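Probable dipeptidase (Pseudomonas aeruginosa, PDB 3B40) probably hydrolyses dipeptides as a metal-dependent dipeptidase of the M19 (membrane or renal dipeptidase) family, built on a TIM-barrel-like fold. Local coordinates at residues L23-R28 and G62-I67; I29-D34 and Y99-G104; A66-P71 and S136-Y141; D145-L150 and K196-R201; V158-F163 and I208-Q213. The protein carries 11 engineered substitutions. All coordinates share one frame; numbering follows the deposited sequence.

How the interactions relate
Interactions 1, 3 and 5 are parallel strand pairings of one curved sheet, with centres 10 to 15 Å apart; interactions 2 and 4 lie farther from the chain's centre. Strand 62-68 serves both interaction 1 and interaction 3, between strands 25-29 and 131-138. Strand 131-138 neighbours strand 160-162 of interaction 5; just past its end, Asn139 N probably bonds to Gly162 O. Interaction 2 brings helix 87-108 against the loop after strand 25-29, touching interaction 1 through Leu65. Interaction 4 joins helices 148-155 and 193-205, which pack on interaction 5. Segments of interactions 1 and 2 alternate along the chain, as do those of 4 and 5, consistent with a TIM-barrel-like fold.

Interaction 1 of 5, residues L23-R28 and G62-I67; sequences LSFDSR and GAALAI
Phe25 carries CG anti to the backbone N (chi1 173°), and its ring comes up to Ala63 and Ala64, where CZ meets Ala64 CB at 3.7 Å. CE1 of the same ring lies 3.5 Å from Ala64 N. Arg28 also starts anti, then bends at chi2 (80°); its NH1 ends 3.8 Å from Ala66 CB. The two backbones run parallel. Gly62 N gives a weak bond to Ser24 O, Asp26 N donates to Gly62 O, and Ala64 N donates to Asp26 O at 2.9 Å. The last is the shortest of the three. Beyond it the strand turns a corner at Ser27, and two waters take over: one lies within bonding distance of Ser27 O, the other accepts from Arg28 NH1 at 2.7 Å in the guanidinium plane and can donate to Ala64 O. Asp26 OD1 accepts from Arg28 N at 3.0 Å, an Asx turn, while its OD2 is bonded to Ser358 OG; the buried carboxylate is thus gripped on both oxygens. Phe400 and Phe122 meet the Phe25 ring from elsewhere in the chain. Strand 25-29, helix 52-58 and strand 62-68 form a beta-alpha-beta unit, the repeating element of TIM-barrel folds.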
# COMPACT_ATOMS: atom_id res chain seq x y z
N LEU A 23 1.72 -13.47 -15.50
CA LEU A 23 1.59 -13.35 -14.05
C LEU A 23 1.12 -11.95 -13.73
O LEU A 23 1.53 -10.98 -14.40
CB LEU A 23 2.94 -13.51 -13.35
CG LEU A 23 3.78 -14.75 -13.57
CD1 LEU A 23 5.02 -14.74 -12.67
CD2 LEU A 23 2.91 -15.99 -13.32
N SER A 24 0.33 -11.86 -12.67
CA SER A 24 -0.17 -10.59 -12.21
C SER A 24 0.05 -10.55 -10.68
O SER A 24 -0.05 -11.56 -10.00
CB SER A 24 -1.64 -10.43 -12.56
OG SER A 24 -2.34 -11.61 -12.25
N PHE A 25 0.42 -9.38 -10.16
CA PHE A 25 0.83 -9.26 -8.78
C PHE A 25 0.38 -7.91 -8.30
O PHE A 25 0.58 -6.91 -8.98
CB PHE A 25 2.35 -9.41 -8.64
CG PHE A 25 2.85 -9.13 -7.24
CD1 PHE A 25 2.52 -9.96 -6.18
CD2 PHE A 25 3.63 -8.00 -6.99
CE1 PHE A 25 2.99 -9.70 -4.88
CE2 PHE A 25 4.12 -7.73 -5.68
CZ PHE A 25 3.79 -8.58 -4.64
N ASP A 26 -0.26 -7.89 -7.13
CA ASP A 26 -0.76 -6.65 -6.51
C ASP A 26 0.02 -6.45 -5.21
O ASP A 26 -0.12 -7.24 -4.28
CB ASP A 26 -2.26 -6.81 -6.27
CG ASP A 26 -2.91 -5.57 -5.62
OD1 ASP A 26 -2.21 -4.74 -4.99
OD2 ASP A 26 -4.14 -5.44 -5.74
N SER A 27 0.84 -5.40 -5.16
CA SER A 27 1.77 -5.22 -4.06
C SER A 27 1.14 -4.68 -2.80
O SER A 27 1.85 -4.40 -1.84
CB SER A 27 2.97 -4.33 -4.49
OG SER A 27 2.50 -3.11 -5.04
N ARG A 28 -0.19 -4.52 -2.78
CA ARG A 28 -0.83 -3.98 -1.57
C ARG A 28 -2.33 -4.31 -1.42
O ARG A 28 -3.19 -3.64 -1.99
CB ARG A 28 -0.56 -2.47 -1.45
CG ARG A 28 -1.26 -1.79 -0.28
CD ARG A 28 -0.51 -2.02 1.01
NE ARG A 28 -1.14 -1.26 2.09
CZ ARG A 28 -1.48 -1.78 3.28
NH1 ARG A 28 -1.25 -3.08 3.55
NH2 ARG A 28 -2.05 -0.98 4.17
N GLY A 62 -1.10 -13.50 -7.58
CA GLY A 62 -0.71 -13.36 -6.18
C GLY A 62 -0.72 -11.92 -5.72
O GLY A 62 -1.05 -11.03 -6.50
N ALA A 63 -0.39 -11.70 -4.45
CA ALA A 63 -0.48 -10.36 -3.85
C ALA A 63 0.38 -10.28 -2.60
O ALA A 63 0.62 -11.31 -1.95
CB ALA A 63 -1.92 -10.03 -3.47
N ALA A 64 0.83 -9.07 -2.26
CA ALA A 64 1.57 -8.88 -1.01
C ALA A 64 0.55 -8.54 0.07
O ALA A 64 -0.16 -7.54 -0.03
CB ALA A 64 2.65 -7.79 -1.16
N LEU A 65 0.45 -9.42 1.07
CA LEU A 65 -0.44 -9.24 2.21
C LEU A 65 0.39 -8.96 3.46
O LEU A 65 1.22 -9.78 3.87
CB LEU A 65 -1.29 -10.49 2.42
CG LEU A 65 -1.98 -11.00 1.13
CD1 LEU A 65 -2.71 -12.30 1.43
CD2 LEU A 65 -2.94 -9.99 0.55
N ALA A 66 0.09 -7.84 4.08
CA ALA A 66 0.97 -7.29 5.09
C ALA A 66 0.58 -7.75 6.49
O ALA A 66 -0.59 -7.73 6.86
CB ALA A 66 0.94 -5.77 5.03
N ILE A 67 1.61 -8.13 7.25
CA ILE A 67 1.57 -8.20 8.69
C ILE A 67 1.56 -6.76 9.17
O ILE A 67 2.58 -6.04 9.05
CB ILE A 67 2.84 -8.90 9.24
CG1 ILE A 67 3.03 -10.33 8.66
CG2 ILE A 67 2.87 -8.84 10.78
CD1 ILE A 67 1.85 -11.32 8.75
O HOH W 1 2.00 -5.14 0.96
O HOH W 2 -0.37 -5.35 2.28

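Interaction 2 of 5, residues I29-D34 and Y99-G104; sequences ITVPLD and YKILTG. Engineered in segment 29-34: Val31 (natural residue Ile), Leu33 (natural residue Pro).
Val31, an engineered residue (Ile in the natural sequence), points toward helix 87-108 and meets Ile101 tip to tip. With CG1 anti to the backbone N (chi1 -175°), that methyl lies 3.7 Å from Ile101 CG2 and 3.8 Å from Ile101 CD1. The other branch, CG2, sits beside the backbone N and makes a looser contact, 4.2 Å to Leu102 CD2. The backbone oxygen of Val31 accepts a hydrogen bond from Arg98 NE, which ties the loop to the preceding part of the same helix. At Pro32 the contact passes from side chain to backbone: the carbonyl O is 3.4 Å from Ile101 CD1. Leu33, also engineered (Pro in the natural sequence), likewise offers its O, 3.6 Å from Ile101 CD1, while its CB points away from 99-104 and the side chain touches Ile97 and Arg98, earlier on the helix. Phe35 touches the Ile101 side chain too. Deeper in, Leu65 of strand 62-68 packs on both Val31 and Leu102, joining loop and helix to the sheet. Between the two segments the contact is van der Waals, aliphatic on aliphatic at Val31 and carbonyl oxygen on methyl at Pro32 and Leu33, so its fit probably rests on shape more than on directional bonds.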
# COMPACT_ATOMS: atom_id res chain seq x y z
N ILE A 29 -2.60 -5.37 -0.68
CA ILE A 29 -3.93 -5.73 -0.22
C ILE A 29 -3.88 -5.97 1.29
O ILE A 29 -2.96 -6.61 1.82
CB ILE A 29 -4.51 -6.98 -0.96
CG1 ILE A 29 -4.47 -6.75 -2.47
CG2 ILE A 29 -5.97 -7.33 -0.44
CD1 ILE A 29 -4.95 -7.94 -3.32
N THR A 30 -4.86 -5.40 1.98
CA THR A 30 -4.92 -5.52 3.42
C THR A 30 -5.61 -6.80 3.78
O THR A 30 -6.57 -7.21 3.10
CB THR A 30 -5.66 -4.31 4.04
OG1 THR A 30 -4.83 -3.17 3.91
CG2 THR A 30 -5.99 -4.52 5.53
N VAL A 31 -5.12 -7.44 4.83
CA VAL A 31 -5.80 -8.60 5.45
C VAL A 31 -6.75 -8.09 6.57
O VAL A 31 -6.27 -7.54 7.58
CB VAL A 31 -4.76 -9.59 6.08
CG1 VAL A 31 -5.44 -10.88 6.63
CG2 VAL A 31 -3.64 -9.93 5.10
N PRO A 32 -8.09 -8.27 6.39
CA PRO A 32 -9.09 -7.94 7.42
C PRO A 32 -8.89 -8.86 8.61
O PRO A 32 -8.63 -10.06 8.43
CB PRO A 32 -10.43 -8.26 6.72
CG PRO A 32 -10.10 -8.24 5.23
CD PRO A 32 -8.72 -8.84 5.19
N LEU A 33 -9.00 -8.33 9.82
CA LEU A 33 -8.75 -9.15 11.00
C LEU A 33 -9.70 -10.37 11.15
O LEU A 33 -9.39 -11.32 11.85
CB LEU A 33 -8.79 -8.28 12.27
CG LEU A 33 -7.57 -7.37 12.34
CD1 LEU A 33 -7.82 -6.14 13.25
CD2 LEU A 33 -6.36 -8.19 12.81
N ASP A 34 -10.84 -10.33 10.48
CA ASP A 34 -11.79 -11.45 10.55
C ASP A 34 -11.79 -12.29 9.27
O ASP A 34 -12.71 -13.05 9.00
CB ASP A 34 -13.21 -10.92 10.85
CG ASP A 34 -13.78 -10.08 9.71
OD1 ASP A 34 -13.03 -9.78 8.75
OD2 ASP A 34 -14.98 -9.70 9.78
N TYR A 99 -0.72 -12.89 10.80
CA TYR A 99 0.16 -14.05 10.56
C TYR A 99 -0.58 -15.39 10.63
O TYR A 99 -0.36 -16.28 9.81
CB TYR A 99 1.32 -14.06 11.58
CG TYR A 99 2.32 -15.16 11.31
CD1 TYR A 99 3.27 -15.03 10.30
CD2 TYR A 99 2.31 -16.33 12.06
CE1 TYR A 99 4.19 -16.04 10.04
CE2 TYR A 99 3.24 -17.37 11.80
CZ TYR A 99 4.16 -17.20 10.79
OH TYR A 99 5.08 -18.18 10.52
N LYS A 100 -1.46 -15.54 11.61
CA LYS A 100 -2.21 -16.79 11.74
C LYS A 100 -3.20 -16.96 10.58
O LYS A 100 -3.43 -18.09 10.13
CB LYS A 100 -2.95 -16.84 13.07
CG LYS A 100 -2.11 -17.36 14.23
CD LYS A 100 -2.87 -17.19 15.55
CE LYS A 100 -4.15 -18.08 15.62
NZ LYS A 100 -3.99 -19.30 16.46
N ILE A 101 -3.78 -15.86 10.11
CA ILE A 101 -4.66 -15.90 8.92
C ILE A 101 -3.94 -16.45 7.67
O ILE A 101 -4.45 -17.35 6.96
CB ILE A 101 -5.30 -14.51 8.63
CG1 ILE A 101 -6.30 -14.14 9.73
CG2 ILE A 101 -5.99 -14.48 7.21
CD1 ILE A 101 -6.92 -12.72 9.56
N LEU A 102 -2.74 -15.93 7.43
CA LEU A 102 -1.96 -16.24 6.23
C LEU A 102 -1.44 -17.67 6.23
O LEU A 102 -1.60 -18.39 5.25
CB LEU A 102 -0.79 -15.25 6.06
CG LEU A 102 -1.18 -13.79 5.79
CD1 LEU A 102 0.04 -12.89 5.75
CD2 LEU A 102 -1.94 -13.70 4.45
N THR A 103 -0.81 -18.08 7.31
CA THR A 103 -0.32 -19.46 7.37
C THR A 103 -1.52 -20.42 7.45
O THR A 103 -1.44 -21.58 7.01
CB THR A 103 0.62 -19.67 8.56
OG1 THR A 103 -0.04 -19.29 9.76
CG2 THR A 103 1.89 -18.82 8.41
N GLY A 104 -2.62 -19.94 8.01
CA GLY A 104 -3.83 -20.75 8.11
C GLY A 104 -4.49 -21.00 6.76
O GLY A 104 -5.11 -22.04 6.58

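Interaction 3 of 5, residues A66-P71 and S136-Y141; sequences AIFGWP and SMLNAY
Two neighbouring parallel strands of the barrel-like sheet, 62-68 and 131-138, pair here and continue into the loops at their C-terminal ends. Ile67 sits at the centre of the ladder: its N donates to Ser136 O at 2.7 Å, nearly straight at 170°, and its O accepts from Leu138 N at 3.1 Å. Ser136 OG, placed between the backbone N and carbonyl carbon (chi1 53°), comes up against Ala66, 3.1 Å from its CA. Next along, Phe68 brings CD1 to 3.3 Å from Leu138 O. Where the strands give way to loops, side chains carry the contact. Asn139 ND2 donates to Gly69 O at 2.8 Å, in the carbonyl plane and on a lone pair, and also lies beside Trp70 CB. The other end of that amide, OD1, accepts a weak bond from Tyr141 N, so Asn139 links the two loops and braces its own turn. Pro71 CG stands over the centre of the Tyr141 ring, 3.6 Å from the centroid, a CH-pi contact. A water within bonding distance of Leu138 O and Asn139 O, and able to donate to them, accepts a weak bond from Gly69 N. Helix 87-108 covers Ile67 and Tyr141, strand 160-162 continues the sheet beyond Ser136 and Met137, and Arg28 of strand 25-29 touches Leu138.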
# COMPACT_ATOMS: atom_id res chain seq x y z
N ALA A 66 0.09 -7.84 4.08
CA ALA A 66 0.97 -7.29 5.09
C ALA A 66 0.58 -7.75 6.49
O ALA A 66 -0.59 -7.73 6.86
CB ALA A 66 0.94 -5.77 5.03
N ILE A 67 1.61 -8.13 7.25
CA ILE A 67 1.57 -8.20 8.69
C ILE A 67 1.56 -6.76 9.17
O ILE A 67 2.58 -6.04 9.05
CB ILE A 67 2.84 -8.90 9.24
CG1 ILE A 67 3.03 -10.33 8.66
CG2 ILE A 67 2.87 -8.84 10.78
CD1 ILE A 67 1.85 -11.32 8.75
N PHE A 68 0.43 -6.33 9.70
CA PHE A 68 0.21 -4.92 10.03
C PHE A 68 -0.35 -4.79 11.44
O PHE A 68 -1.21 -5.59 11.85
CB PHE A 68 -0.80 -4.32 9.03
CG PHE A 68 -1.17 -2.88 9.31
CD1 PHE A 68 -0.38 -1.84 8.85
CD2 PHE A 68 -2.36 -2.56 10.00
CE1 PHE A 68 -0.72 -0.50 9.10
CE2 PHE A 68 -2.71 -1.22 10.26
CZ PHE A 68 -1.88 -0.20 9.80
N GLY A 69 0.16 -3.82 12.19
CA GLY A 69 -0.51 -3.32 13.39
C GLY A 69 -0.27 -1.82 13.48
O GLY A 69 0.68 -1.30 12.90
N TRP A 70 -1.15 -1.12 14.20
CA TRP A 70 -1.00 0.31 14.46
C TRP A 70 -1.81 0.71 15.70
O TRP A 70 -2.51 -0.14 16.26
CB TRP A 70 -1.41 1.11 13.21
CG TRP A 70 -2.85 1.35 13.09
CD1 TRP A 70 -3.86 0.44 13.26
CD2 TRP A 70 -3.46 2.58 12.74
NE1 TRP A 70 -5.08 1.05 13.04
CE2 TRP A 70 -4.86 2.36 12.72
CE3 TRP A 70 -2.96 3.86 12.42
CZ2 TRP A 70 -5.78 3.39 12.41
CZ3 TRP A 70 -3.88 4.88 12.12
CH2 TRP A 70 -5.26 4.63 12.10
N PRO A 71 -1.71 2.00 16.15
CA PRO A 71 -2.42 2.44 17.37
C PRO A 71 -3.90 2.72 17.10
O PRO A 71 -4.35 3.88 17.17
CB PRO A 71 -1.68 3.74 17.78
CG PRO A 71 -0.50 3.89 16.77
CD PRO A 71 -0.92 3.09 15.56
N SER A 136 4.19 -9.54 3.57
CA SER A 136 4.88 -8.26 3.77
C SER A 136 4.59 -7.82 5.20
O SER A 136 3.93 -8.54 5.94
CB SER A 136 4.42 -7.22 2.74
OG SER A 136 3.00 -7.11 2.72
N MET A 137 5.13 -6.67 5.59
CA MET A 137 4.94 -6.11 6.92
C MET A 137 4.94 -4.61 6.67
O MET A 137 5.77 -4.11 5.91
CB MET A 137 6.10 -6.54 7.84
CG MET A 137 6.01 -6.06 9.29
SD MET A 137 6.86 -7.06 10.55
CE MET A 137 8.52 -6.60 10.25
N LEU A 138 3.99 -3.89 7.28
CA LEU A 138 3.97 -2.45 7.13
C LEU A 138 3.78 -1.87 8.52
O LEU A 138 2.90 -2.31 9.25
CB LEU A 138 2.86 -2.00 6.15
CG LEU A 138 2.70 -0.51 5.80
CD1 LEU A 138 3.86 -0.01 4.95
CD2 LEU A 138 1.40 -0.29 5.01
N ASN A 139 4.66 -0.92 8.86
CA ASN A 139 4.61 -0.12 10.11
C ASN A 139 5.56 -0.64 11.20
O ASN A 139 5.37 -1.75 11.74
CB ASN A 139 3.20 -0.04 10.66
CG ASN A 139 3.01 1.12 11.63
OD1 ASN A 139 3.86 2.01 11.76
ND2 ASN A 139 1.86 1.13 12.28
N ALA A 140 6.57 0.16 11.55
CA ALA A 140 7.51 -0.22 12.61
C ALA A 140 6.94 -0.04 14.03
O ALA A 140 7.54 -0.52 15.00
CB ALA A 140 8.81 0.56 12.47
N TYR A 141 5.81 0.66 14.16
CA TYR A 141 5.18 0.90 15.46
C TYR A 141 5.07 -0.34 16.39
O TYR A 141 5.51 -0.29 17.53
CB TYR A 141 3.83 1.61 15.29
CG TYR A 141 3.06 1.77 16.59
CD1 TYR A 141 3.37 2.83 17.47
CD2 TYR A 141 2.03 0.88 16.95
CE1 TYR A 141 2.68 3.00 18.67
CE2 TYR A 141 1.34 1.04 18.17
CZ TYR A 141 1.67 2.10 19.01
OH TYR A 141 0.99 2.27 20.19
O HOH W 3 3.48 -3.97 11.32

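Interaction 4 of 5, residues D145-L150 and K196-R201; sequences DDLSQL and KQAVER
Leu147 reaches across to helix 193-205 with CG anti to the backbone N (chi1 -154°), and its two methyls part to meet different residues. CD1 presses on the backbone of Ala198, 3.5 Å from CA, tighter than usual for two carbons, and 3.8 Å from CB. CD2 goes to Gln197 CB, the two side chains crossing at about a right angle, and also lies over one face of the Arg201 guanidinium, offset toward the rim and 3.8 Å from NH2. Arg201 gets there by folding: CG is anti to the backbone N, and the chain bends at chi2 (60°) and chi3 (54°), turning CD and then NE. Its NH1 forms a salt bridge with Asp151, so the guanidinium is tied by charge while a leucine methyl covers one face. These residues join two helices that follow successive strands of the TIM-barrel-like sheet, helix 148-155 before strand 160-162 and helix 193-205 after it. Leu150, one turn on from Leu147, sets CG anti to the carbonyl carbon; its CD1 comes 3.9 Å from Ala198 CB and 4.1 Å from Arg201 CG. Asp146 caps the start of helix 148-155 through a weak bond from Ser148 N to OD1. OD1 also accepts from Ser148 OG at 2.6 Å, a hydroxyl that Lys152 NZ bonds as well, and Gln149 NE2 donates to OD2 at 2.8 Å from above the carboxylate plane.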
# COMPACT_ATOMS: atom_id res chain seq x y z
N ASP A 145 11.70 -0.87 20.24
CA ASP A 145 13.12 -0.59 19.96
C ASP A 145 13.92 -1.83 19.59
O ASP A 145 15.15 -1.79 19.56
CB ASP A 145 13.81 0.06 21.16
CG ASP A 145 13.20 1.41 21.56
OD1 ASP A 145 12.69 2.13 20.67
OD2 ASP A 145 13.25 1.74 22.78
N ASP A 146 13.25 -2.93 19.28
CA ASP A 146 13.97 -4.17 19.11
C ASP A 146 14.25 -4.49 17.64
O ASP A 146 13.39 -5.00 16.93
CB ASP A 146 13.22 -5.29 19.84
CG ASP A 146 13.93 -6.62 19.80
OD1 ASP A 146 15.12 -6.69 19.44
OD2 ASP A 146 13.26 -7.61 20.16
N LEU A 147 15.47 -4.18 17.20
CA LEU A 147 15.92 -4.48 15.83
C LEU A 147 15.86 -5.97 15.49
O LEU A 147 15.57 -6.35 14.34
CB LEU A 147 17.37 -3.98 15.65
CG LEU A 147 17.90 -3.60 14.27
CD1 LEU A 147 17.03 -2.54 13.59
CD2 LEU A 147 19.33 -3.10 14.41
N SER A 148 16.09 -6.83 16.48
CA SER A 148 16.06 -8.27 16.23
C SER A 148 14.66 -8.75 15.85
O SER A 148 14.50 -9.88 15.39
CB SER A 148 16.63 -9.07 17.40
OG SER A 148 15.75 -9.03 18.50
N GLN A 149 13.64 -7.90 16.00
CA GLN A 149 12.28 -8.27 15.51
C GLN A 149 12.26 -8.41 13.98
O GLN A 149 11.41 -9.13 13.43
CB GLN A 149 11.18 -7.27 15.97
CG GLN A 149 10.93 -7.22 17.48
CD GLN A 149 10.46 -8.55 18.07
OE1 GLN A 149 9.49 -9.13 17.61
NE2 GLN A 149 11.16 -9.04 19.08
N LEU A 150 13.18 -7.73 13.29
CA LEU A 150 13.31 -7.88 11.85
C LEU A 150 13.77 -9.29 11.48
O LEU A 150 13.17 -9.94 10.63
CB LEU A 150 14.25 -6.81 11.27
CG LEU A 150 13.80 -5.35 11.41
CD1 LEU A 150 14.82 -4.37 10.81
CD2 LEU A 150 12.38 -5.14 10.80
N LYS A 196 17.84 3.94 10.97
CA LYS A 196 19.03 3.85 10.13
C LYS A 196 19.72 2.48 10.26
O LYS A 196 20.15 1.91 9.27
CB LYS A 196 20.02 4.97 10.49
CG LYS A 196 19.52 6.34 10.11
CD LYS A 196 20.61 7.36 10.33
CE LYS A 196 20.38 8.58 9.49
NZ LYS A 196 19.68 9.54 10.32
N GLN A 197 19.80 1.96 11.48
CA GLN A 197 20.28 0.62 11.71
C GLN A 197 19.33 -0.42 11.10
O GLN A 197 19.78 -1.46 10.63
CB GLN A 197 20.46 0.40 13.22
CG GLN A 197 21.61 1.24 13.80
CD GLN A 197 21.73 1.18 15.31
OE1 GLN A 197 21.32 0.21 15.93
NE2 GLN A 197 22.38 2.18 15.89
N ALA A 198 18.02 -0.14 11.11
CA ALA A 198 17.03 -1.03 10.46
C ALA A 198 17.30 -1.18 8.95
O ALA A 198 17.12 -2.25 8.39
CB ALA A 198 15.61 -0.54 10.72
N VAL A 199 17.74 -0.12 8.29
CA VAL A 199 18.02 -0.20 6.86
C VAL A 199 19.17 -1.19 6.54
O VAL A 199 19.07 -2.02 5.62
CB VAL A 199 18.40 1.18 6.28
CG1 VAL A 199 18.91 1.02 4.84
CG2 VAL A 199 17.19 2.17 6.36
N GLU A 200 20.26 -1.07 7.29
CA GLU A 200 21.36 -2.04 7.21
C GLU A 200 20.87 -3.47 7.52
O GLU A 200 21.20 -4.43 6.80
CB GLU A 200 22.52 -1.63 8.15
CG GLU A 200 23.77 -2.57 8.09
CD GLU A 200 24.48 -2.61 6.74
OE1 GLU A 200 25.19 -3.61 6.47
OE2 GLU A 200 24.37 -1.66 5.94
N ARG A 201 20.07 -3.64 8.58
CA ARG A 201 19.58 -4.97 8.96
C ARG A 201 18.71 -5.58 7.88
O ARG A 201 18.85 -6.76 7.59
CB ARG A 201 18.85 -4.95 10.32
CG ARG A 201 18.37 -6.33 10.83
CD ARG A 201 19.51 -7.33 11.05
NE ARG A 201 20.55 -6.79 11.91
CZ ARG A 201 20.48 -6.76 13.24
NH1 ARG A 201 19.41 -7.24 13.88
NH2 ARG A 201 21.50 -6.21 13.92

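Interaction 5 of 5, residues V158-F163 and I208-Q213; sequences VRMFGF and IIDVSQ
Met160 lays its CG against Ile208, 3.9 Å from CB, the two side chains crossing obliquely on the same face of the sheet. They belong to strands 160-162 and 208-210, parallel neighbours in the TIM-barrel-like sheet, with helix 193-205 in the chain between them, as in a beta-alpha-beta crossover. Ile208 N donates to Arg159 O, and Ile208 O accepts from Phe161 N at 2.8 Å, nearly along the C=O axis. Asp210 N then donates to Phe161 O at 2.7 Å, with the donor above the carbonyl plane. On the other face Ile209 CG2 meets the edge of the Phe163 ring in its plane, 4.0 Å from CE2. That ring is covered on one face by Phe161 CE1, over its centre, while Ala198 and Leu202 of helix 193-205 pack on this side of the sheet. Asp210 CB lies 3.6 Å from Gly162 CA. With CG anti to the backbone N (chi1 178°), the carboxylate is buried but bonded at both oxygens: OD2 is hydrogen-bonded to Ser233 OG of strand 230-235, and OD1 accepts from Ser212 N in an Asx turn, at 3.0 Å and 47° out of the carboxylate plane.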
# COMPACT_ATOMS: atom_id res chain seq x y z
N VAL A 158 8.39 -13.04 6.29
CA VAL A 158 8.27 -11.67 5.78
C VAL A 158 9.36 -11.39 4.72
O VAL A 158 10.53 -11.71 4.93
CB VAL A 158 8.27 -10.62 6.93
CG1 VAL A 158 8.54 -9.19 6.40
CG2 VAL A 158 6.96 -10.69 7.69
N ARG A 159 8.96 -10.83 3.58
CA ARG A 159 9.91 -10.58 2.50
C ARG A 159 10.00 -9.12 2.04
O ARG A 159 10.83 -8.77 1.18
CB ARG A 159 9.62 -11.53 1.33
CG ARG A 159 9.99 -12.99 1.61
CD ARG A 159 11.48 -13.16 1.83
NE ARG A 159 11.84 -14.52 2.25
CZ ARG A 159 11.88 -14.97 3.51
NH1 ARG A 159 11.55 -14.22 4.55
NH2 ARG A 159 12.24 -16.23 3.71
N MET A 160 9.16 -8.25 2.65
CA MET A 160 9.12 -6.82 2.34
C MET A 160 8.69 -6.13 3.63
O MET A 160 7.84 -6.66 4.33
CB MET A 160 8.09 -6.52 1.20
CG MET A 160 7.99 -5.01 0.75
SD MET A 160 7.14 -4.55 -0.85
CE MET A 160 5.48 -5.18 -0.62
N PHE A 161 9.31 -4.98 3.94
CA PHE A 161 9.02 -4.21 5.16
C PHE A 161 8.92 -2.71 4.82
O PHE A 161 9.84 -2.11 4.20
CB PHE A 161 10.14 -4.44 6.21
CG PHE A 161 9.97 -3.62 7.48
CD1 PHE A 161 10.72 -2.47 7.69
CD2 PHE A 161 9.05 -4.00 8.44
CE1 PHE A 161 10.56 -1.70 8.88
CE2 PHE A 161 8.89 -3.24 9.61
CZ PHE A 161 9.63 -2.10 9.82
N GLY A 162 7.79 -2.13 5.18
CA GLY A 162 7.62 -0.68 5.10
C GLY A 162 7.66 -0.12 6.50
O GLY A 162 6.98 -0.61 7.38
N PHE A 163 8.50 0.87 6.72
CA PHE A 163 8.63 1.49 8.03
C PHE A 163 7.38 2.18 8.51
O PHE A 163 7.16 2.30 9.73
CB PHE A 163 9.68 2.58 7.96
CG PHE A 163 11.10 2.06 7.94
CD1 PHE A 163 11.89 2.21 9.05
CD2 PHE A 163 11.64 1.48 6.78
CE1 PHE A 163 13.22 1.76 9.05
CE2 PHE A 163 12.95 1.01 6.78
CZ PHE A 163 13.75 1.18 7.91
N ILE A 208 12.93 -6.65 1.19
CA ILE A 208 12.71 -5.47 0.37
C ILE A 208 12.29 -4.33 1.29
O ILE A 208 11.35 -4.49 2.08
CB ILE A 208 11.58 -5.67 -0.69
CG1 ILE A 208 11.88 -6.83 -1.65
CG2 ILE A 208 11.37 -4.37 -1.51
CD1 ILE A 208 10.63 -7.41 -2.34
N ILE A 209 12.98 -3.20 1.20
CA ILE A 209 12.53 -1.98 1.90
C ILE A 209 11.45 -1.24 1.11
O ILE A 209 11.64 -0.92 -0.08
CB ILE A 209 13.70 -1.01 2.22
CG1 ILE A 209 14.74 -1.69 3.12
CG2 ILE A 209 13.11 0.32 2.87
CD1 ILE A 209 16.12 -1.02 3.11
N ASP A 210 10.33 -0.97 1.78
CA ASP A 210 9.15 -0.31 1.19
C ASP A 210 9.03 1.12 1.72
O ASP A 210 8.94 1.32 2.94
CB ASP A 210 7.90 -1.14 1.52
CG ASP A 210 6.60 -0.53 1.00
OD1 ASP A 210 6.62 0.46 0.22
OD2 ASP A 210 5.54 -1.06 1.40
N VAL A 211 9.07 2.11 0.82
CA VAL A 211 9.05 3.49 1.23
C VAL A 211 7.67 4.17 1.15
O VAL A 211 7.56 5.32 1.52
CB VAL A 211 10.13 4.35 0.48
CG1 VAL A 211 11.52 3.73 0.68
CG2 VAL A 211 9.78 4.46 -0.99
N SER A 212 6.64 3.47 0.68
CA SER A 212 5.29 4.08 0.66
C SER A 212 4.90 4.41 2.10
O SER A 212 5.15 3.60 2.98
CB SER A 212 4.26 3.13 0.03
OG SER A 212 4.40 3.09 -1.38
N GLN A 213 4.34 5.62 2.32
CA GLN A 213 3.84 6.12 3.63
C GLN A 213 4.89 6.91 4.45
O GLN A 213 4.54 7.67 5.36
CB GLN A 213 3.23 5.00 4.49
CG GLN A 213 2.09 4.11 3.85
CD GLN A 213 0.68 4.50 4.20
OE1 GLN A 213 0.45 5.45 4.95
NE2 GLN A 213 -0.32 3.73 3.66